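PDB 6DX3: RNA-dependent RNA polymerase from Taggert virus, which contains a viral OTU-domain cysteine protease, the part crystallised here, which probably acts as a deubiquitinase. Local coordinates for residues V5-W9 against V116-H120; Y16-V21 against Y129-E135. One frame throughout, in Å; residues are numbered along the deposited sequence.

Contact 1: V5-W9 against V116-H120; sequences VNFDW and VYIWH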
loop_
_atom_site.group_PDB
_atom_site.type_symbol
_atom_site.label_atom_id
_atom_site.label_comp_id
_atom_site.label_asym_id
_atom_site.label_seq_id
_atom_site.Cartn_x
_atom_site.Cartn_y
_atom_site.Cartn_z
ATOM N N VAL A 5 2.817 19.015 2.886
ATOM C CA VAL A 5 3.899 18.498 2.056
ATOM C C VAL A 5 3.633 18.831 0.589
ATOM O O VAL A 5 2.530 18.627 0.082
ATOM C CB VAL A 5 4.085 16.980 2.262
ATOM C CG1 VAL A 5 2.754 16.253 2.148
ATOM C CG2 VAL A 5 5.098 16.419 1.273
ATOM N N ASN A 6 4.650 19.356 -0.088
ATOM C CA ASN A 6 4.526 19.766 -1.481
ATOM C C ASN A 6 4.903 18.601 -2.390
ATOM O O ASN A 6 6.026 18.092 -2.325
ATOM C CB ASN A 6 5.408 20.980 -1.767
ATOM C CG ASN A 6 4.762 22.282 -1.336
ATOM O OD1 ASN A 6 3.554 22.469 -1.489
ATOM N ND2 ASN A 6 5.565 23.191 -0.795
ATOM N N PHE A 7 3.963 18.185 -3.231
ATOM C CA PHE A 7 4.175 17.102 -4.179
ATOM C C PHE A 7 4.557 17.653 -5.547
ATOM O O PHE A 7 4.296 18.811 -5.877
ATOM C CB PHE A 7 2.918 16.235 -4.317
ATOM C CG PHE A 7 2.481 15.574 -3.039
ATOM C CD1 PHE A 7 1.390 16.056 -2.335
ATOM C CD2 PHE A 7 3.145 14.461 -2.555
ATOM C CE1 PHE A 7 0.977 15.448 -1.165
ATOM C CE2 PHE A 7 2.738 13.847 -1.387
ATOM C CZ PHE A 7 1.653 14.339 -0.690
ATOM N N ASP A 8 5.187 16.791 -6.347
ATOM C CA ASP A 8 5.440 17.035 -7.767
ATOM C C ASP A 8 4.958 15.782 -8.495
ATOM O O ASP A 8 5.752 14.916 -8.869
ATOM C CB ASP A 8 6.914 17.340 -8.037
ATOM C CG ASP A 8 7.198 17.600 -9.504
ATOM O OD1 ASP A 8 8.328 17.318 -9.951
ATOM O OD2 ASP A 8 6.286 18.080 -10.209
ATOM N N TRP A 9 3.645 15.685 -8.680
ATOM C CA TRP A 9 3.044 14.449 -9.159
ATOM C C TRP A 9 3.366 14.211 -10.628
ATOM O O TRP A 9 3.293 15.122 -11.456
ATOM C CB TRP A 9 1.527 14.481 -8.962
ATOM C CG TRP A 9 1.092 14.390 -7.533
ATOM C CD1 TRP A 9 0.434 15.346 -6.815
ATOM C CD2 TRP A 9 1.274 13.278 -6.646
ATOM N NE1 TRP A 9 0.198 14.900 -5.536
ATOM C CE2 TRP A 9 0.705 13.633 -5.408
ATOM C CE3 TRP A 9 1.865 12.017 -6.778
ATOM C CZ2 TRP A 9 0.707 12.775 -4.312
ATOM C CZ3 TRP A 9 1.866 11.166 -5.686
ATOM C CH2 TRP A 9 1.293 11.550 -4.470
ATOM N N VAL A 116 -4.388 4.792 -1.983
ATOM C CA VAL A 116 -3.294 4.371 -1.116
ATOM C C VAL A 116 -2.035 5.132 -1.502
ATOM O O VAL A 116 -1.640 5.135 -2.673
ATOM C CB VAL A 116 -3.043 2.852 -1.194
ATOM C CG1 VAL A 116 -1.875 2.468 -0.293
ATOM C CG2 VAL A 116 -4.297 2.081 -0.802
ATOM N N TYR A 117 -1.413 5.776 -0.519
ATOM C CA TYR A 117 -0.094 6.375 -0.668
ATOM C C TYR A 117 0.937 5.408 -0.107
ATOM O O TYR A 117 0.753 4.875 0.993
ATOM C CB TYR A 117 0.001 7.712 0.072
ATOM C CG TYR A 117 -0.801 8.856 -0.513
ATOM C CD1 TYR A 117 -0.192 10.068 -0.807
ATOM C CD2 TYR A 117 -2.166 8.737 -0.741
ATOM C CE1 TYR A 117 -0.915 11.122 -1.329
ATOM C CE2 TYR A 117 -2.897 9.785 -1.264
ATOM C CZ TYR A 117 -2.266 10.976 -1.555
ATOM O OH TYR A 117 -2.985 12.027 -2.075
ATOM N N ILE A 118 2.015 5.183 -0.852
ATOM C CA ILE A 118 3.125 4.348 -0.405
ATOM C C ILE A 118 4.350 5.243 -0.294
ATOM O O ILE A 118 4.915 5.664 -1.313
ATOM C CB ILE A 118 3.391 3.168 -1.347
ATOM C CG1 ILE A 118 2.095 2.418 -1.661
ATOM C CG2 ILE A 118 4.410 2.221 -0.727
ATOM C CD1 ILE A 118 2.299 1.229 -2.589
ATOM N N TRP A 119 4.760 5.533 0.936
ATOM C CA TRP A 119 5.907 6.396 1.188
ATOM C C TRP A 119 7.160 5.543 1.339
ATOM O O TRP A 119 7.192 4.613 2.149
ATOM C CB TRP A 119 5.680 7.241 2.443
ATOM C CG TRP A 119 4.402 8.032 2.408
ATOM C CD1 TRP A 119 3.137 7.562 2.627
ATOM C CD2 TRP A 119 4.268 9.434 2.141
ATOM N NE1 TRP A 119 2.226 8.584 2.509
ATOM C CE2 TRP A 119 2.894 9.743 2.215
ATOM C CE3 TRP A 119 5.175 10.457 1.846
ATOM C CZ2 TRP A 119 2.406 11.033 2.004
ATOM C CZ3 TRP A 119 4.689 11.736 1.638
ATOM C CH2 TRP A 119 3.318 12.013 1.716
ATOM N N HIS A 120 8.187 5.861 0.558
ATOM C CA HIS A 120 9.413 5.074 0.550
ATOM C C HIS A 120 10.432 5.686 1.505
ATOM O O HIS A 120 10.861 6.828 1.314
ATOM C CB HIS A 120 10.003 4.980 -0.853
ATOM C CG HIS A 120 11.392 4.424 -0.877
ATOM N ND1 HIS A 120 12.512 5.226 -0.922
ATOM C CD2 HIS A 120 11.845 3.148 -0.841
ATOM C CE1 HIS A 120 13.594 4.468 -0.923
ATOM N NE2 HIS A 120 13.217 3.203 -0.874
#
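Val5, Phe7 and Trp9, every second residue of an extended N-terminal arm, reach across to two aromatic residues of strand 116-120. The backbones stay far apart: even the nearest CA pair, Phe7 and Tyr117, is 12.1 Å apart, so the contact is made by side chains alone. All four aromatic residues have chi1 in the m well, and their rings converge between the backbones. Phe7 (-61°) points its CA-to-CB bond toward the strand, so its ring reaches both Tyr117 and Trp119. From the strand, Tyr117 (-70°) points toward the arm, whereas Trp119 (-54°) leaves sideways and its indole then turns in. Trp9 (-71°) likewise starts sideways and closes in at its far end.

The backbone separation fits the sheet order, because strand 126-133 lies between strands 116-121 and 17-24; the arm therefore packs over a face of the OTU sheet rather than extending it here.

Phe7 CE2 lies 3.7 Å from Trp119 CH2, with ring planes at 46°, and Phe7 CZ is 4.2 Å from Tyr117 CE1. Trp9 CZ2 approaches Tyr117 CE1 to 3.8 Å with planes at 77°; the Phe7-Trp119 and Trp9-Tyr117 pairs are both oblique, centroids 5.9 Å apart. Poorly ordered Val5 is looser, its CG1 4.3 Å from Trp119 CH2. Tyr117 OH bonds to Asp136 O and Trp119 NE1 to Asn143 OD1, while Arg132 makes a cation-pi contact with Trp9.

Contact 2: Y16-V21 against Y129-E135; sequences YYYSPV and YVVRYGE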
loop_
_atom_site.group_PDB
_atom_site.type_symbol
_atom_site.label_atom_id
_atom_site.label_comp_id
_atom_site.label_asym_id
_atom_site.label_seq_id
_atom_site.Cartn_x
_atom_site.Cartn_y
_atom_site.Cartn_z
ATOM N N TYR A 16 -0.251 4.774 -12.172
ATOM C CA TYR A 16 -0.333 5.396 -10.857
ATOM C C TYR A 16 0.498 6.670 -10.870
ATOM O O TYR A 16 1.165 6.990 -11.857
ATOM C CB TYR A 16 0.126 4.433 -9.755
ATOM C CG TYR A 16 1.502 3.844 -9.978
ATOM C CD1 TYR A 16 2.631 4.441 -9.435
ATOM C CD2 TYR A 16 1.668 2.686 -10.729
ATOM C CE1 TYR A 16 3.889 3.903 -9.634
ATOM C CE2 TYR A 16 2.920 2.142 -10.935
ATOM C CZ TYR A 16 4.026 2.753 -10.389
ATOM O OH TYR A 16 5.272 2.209 -10.595
ATOM N N TYR A 17 0.456 7.398 -9.759
ATOM C CA TYR A 17 1.162 8.662 -9.628
ATOM C C TYR A 17 2.471 8.469 -8.875
ATOM O O TYR A 17 2.590 7.596 -8.012
ATOM C CB TYR A 17 0.296 9.694 -8.903
ATOM C CG TYR A 17 -0.929 10.105 -9.680
ATOM C CD1 TYR A 17 -2.124 9.412 -9.545
ATOM C CD2 TYR A 17 -0.890 11.182 -10.553
ATOM C CE1 TYR A 17 -3.248 9.785 -10.255
ATOM C CE2 TYR A 17 -2.009 11.563 -11.268
ATOM C CZ TYR A 17 -3.184 10.861 -11.116
ATOM O OH TYR A 17 -4.296 11.239 -11.828
ATOM N N TYR A 18 3.454 9.304 -9.212
ATOM C CA TYR A 18 4.771 9.288 -8.590
ATOM C C TYR A 18 5.186 10.718 -8.284
ATOM O O TYR A 18 4.952 11.623 -9.088
ATOM C CB TYR A 18 5.815 8.628 -9.505
ATOM C CG TYR A 18 7.256 8.772 -9.046
ATOM C CD1 TYR A 18 7.866 7.775 -8.297
ATOM C CD2 TYR A 18 8.013 9.890 -9.381
ATOM C CE1 TYR A 18 9.181 7.893 -7.884
ATOM C CE2 TYR A 18 9.329 10.019 -8.969
ATOM C CZ TYR A 18 9.908 9.014 -8.222
ATOM O OH TYR A 18 11.219 9.130 -7.811
ATOM N N SER A 19 5.823 10.914 -7.127
ATOM C CA SER A 19 6.285 12.234 -6.748
ATOM C C SER A 19 7.504 12.134 -5.842
ATOM O O SER A 19 7.473 11.370 -4.865
ATOM C CB SER A 19 5.181 13.018 -6.035
ATOM O OG SER A 19 5.709 14.162 -5.389
ATOM N N PRO A 20 8.577 12.865 -6.130
ATOM C CA PRO A 20 9.646 13.001 -5.139
ATOM C C PRO A 20 9.192 13.881 -3.987
ATOM O O PRO A 20 8.402 14.813 -4.163
ATOM C CB PRO A 20 10.785 13.655 -5.929
ATOM C CG PRO A 20 10.087 14.420 -7.011
ATOM C CD PRO A 20 8.877 13.592 -7.376
ATOM N N VAL A 21 9.679 13.555 -2.790
ATOM C CA VAL A 21 9.393 14.321 -1.581
ATOM C C VAL A 21 10.660 14.393 -0.739
ATOM O O VAL A 21 11.664 13.737 -1.021
ATOM C CB VAL A 21 8.236 13.722 -0.747
ATOM C CG1 VAL A 21 6.937 13.700 -1.538
ATOM C CG2 VAL A 21 8.593 12.329 -0.257
ATOM N N TYR A 129 10.536 9.617 -1.847
ATOM C CA TYR A 129 9.547 9.610 -2.918
ATOM C C TYR A 129 8.296 8.897 -2.428
ATOM O O TYR A 129 8.320 8.168 -1.433
ATOM C CB TYR A 129 10.092 8.969 -4.206
ATOM C CG TYR A 129 10.112 7.452 -4.253
ATOM C CD1 TYR A 129 8.973 6.729 -4.591
ATOM C CD2 TYR A 129 11.284 6.746 -4.007
ATOM C CE1 TYR A 129 8.988 5.349 -4.648
ATOM C CE2 TYR A 129 11.313 5.362 -4.070
ATOM C CZ TYR A 129 10.159 4.670 -4.388
ATOM O OH TYR A 129 10.172 3.296 -4.450
ATOM N N VAL A 130 7.198 9.125 -3.145
ATOM C CA VAL A 130 5.899 8.560 -2.804
ATOM C C VAL A 130 5.174 8.205 -4.096
ATOM O O VAL A 130 5.313 8.901 -5.108
ATOM C CB VAL A 130 5.070 9.544 -1.941
ATOM C CG1 VAL A 130 4.817 10.846 -2.694
ATOM C CG2 VAL A 130 3.759 8.911 -1.492
ATOM N N VAL A 131 4.428 7.103 -4.074
ATOM C CA VAL A 131 3.565 6.731 -5.188
ATOM C C VAL A 131 2.131 6.677 -4.684
ATOM O O VAL A 131 1.869 6.341 -3.523
ATOM C CB VAL A 131 3.973 5.390 -5.841
ATOM C CG1 VAL A 131 5.423 5.445 -6.312
ATOM C CG2 VAL A 131 3.756 4.233 -4.887
ATOM N N ARG A 132 1.196 7.025 -5.564
ATOM C CA ARG A 132 -0.214 7.107 -5.207
ATOM C C ARG A 132 -1.027 6.269 -6.177
ATOM O O ARG A 132 -0.980 6.495 -7.391
ATOM C CB ARG A 132 -0.710 8.556 -5.215
ATOM C CG ARG A 132 -2.152 8.703 -4.740
ATOM C CD ARG A 132 -2.630 10.139 -4.836
ATOM N NE ARG A 132 -2.925 10.520 -6.211
ATOM C CZ ARG A 132 -2.916 11.770 -6.657
ATOM N NH1 ARG A 132 -2.625 12.766 -5.831
ATOM N NH2 ARG A 132 -3.196 12.025 -7.927
ATOM N N TYR A 133 -1.764 5.303 -5.639
ATOM C CA TYR A 133 -2.760 4.545 -6.390
ATOM C C TYR A 133 -4.117 5.151 -6.050
ATOM O O TYR A 133 -4.695 4.852 -5.006
ATOM C CB TYR A 133 -2.696 3.062 -6.041
ATOM C CG TYR A 133 -1.411 2.396 -6.479
ATOM C CD1 TYR A 133 -1.286 1.853 -7.751
ATOM C CD2 TYR A 133 -0.322 2.313 -5.621
ATOM C CE1 TYR A 133 -0.115 1.245 -8.155
ATOM C CE2 TYR A 133 0.856 1.710 -6.019
ATOM C CZ TYR A 133 0.953 1.174 -7.286
ATOM O OH TYR A 133 2.123 0.567 -7.690
ATOM N N GLY A 134 -4.614 6.017 -6.922
ATOM C CA GLY A 134 -5.852 6.735 -6.697
ATOM C C GLY A 134 -5.655 8.235 -6.811
ATOM O O GLY A 134 -4.568 8.730 -7.104
ATOM N N GLU A 135 -6.746 8.959 -6.557
ATOM C CA GLU A 135 -6.771 10.407 -6.711
ATOM C C GLU A 135 -7.038 11.169 -5.421
ATOM O O GLU A 135 -6.851 12.390 -5.400
ATOM C CB GLU A 135 -7.837 10.820 -7.740
ATOM C CG GLU A 135 -7.822 10.011 -9.021
ATOM C CD GLU A 135 -6.690 10.409 -9.939
ATOM O OE1 GLU A 135 -6.114 11.496 -9.730
ATOM O OE2 GLU A 135 -6.378 9.638 -10.873
#
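Tyr17 lays one face of its ring against the guanidinium of Arg132: Arg132 CZ is 4.0 Å from the ring centroid and 20° off the normal, a cation-pi contact. The two also form a hydrogen-bonded antiparallel pair, Tyr17 N to Arg132 O and Arg132 N to Tyr17 O both at 2.9 Å. The second such pair has Ser19 N to Val130 O at 2.9 Å and Val130 N to Ser19 O at 2.8 Å. Tyr18 with Val131 and Pro20 with Tyr129 are the non-hydrogen-bonded pairs of this ladder; the axes of segments 17-21 and 129-133 approach to 4.5 Å, with N-to-C directions at 158°. It joins strand 17-24 to strand 126-133 of the OTU sheet, consistent with the N-terminal strands that extend it in nairovirus OTU domains.

On the face of Tyr18 and Val131, the Tyr18 and Tyr129 rings are near parallel (30°) but slid apart, centroids 5.4 Å apart. Tyr16 CB sits 3.9 Å from the centroid of the Tyr133 ring in a CH-pi contact, while Tyr133 OH bonds to Glu78.

Gly134 (phi 125°, psi -177°, where a CB would clash with the preceding carbonyl) then turns the chain so that Glu135 OE2 accepts a 2.8 Å hydrogen bond from Tyr17 OH. Glu135 OE1 lies 3.5 Å from Arg132 NH2 in a salt bridge, and Gly134 O takes a 2.6 Å bond from Arg132 NE. Tyr17 thus meets the arginine with its ring face and the glutamate with its hydroxyl, so the charged pair of 129-135 is engaged from the other strand by cation-pi and hydrogen bond.

Both contacts reach the same sheet, with centres about 5 Å apart, but only contact 2 lies within it; contact 1 lays the loop 5-9 on its face. Contact 2 joins neighbouring strands through backbone hydrogen bonds and buries 637 Å²; contact 1 buries 167 Å² through apolar and aromatic side chains that meet over one face of that sheet. Each is partly buried: in contact 1 the arm is the more exposed partner of buried Tyr117 and Trp119, whereas contact 2 combines buried Val130, Val131 and Arg132 with exposed Pro20 and Glu135. They meet directly where Asp8 N lies 2.8 Å from Ser19 OG and Ile118 N lies 2.9 Å from Val131 O, both probable hydrogen bonds.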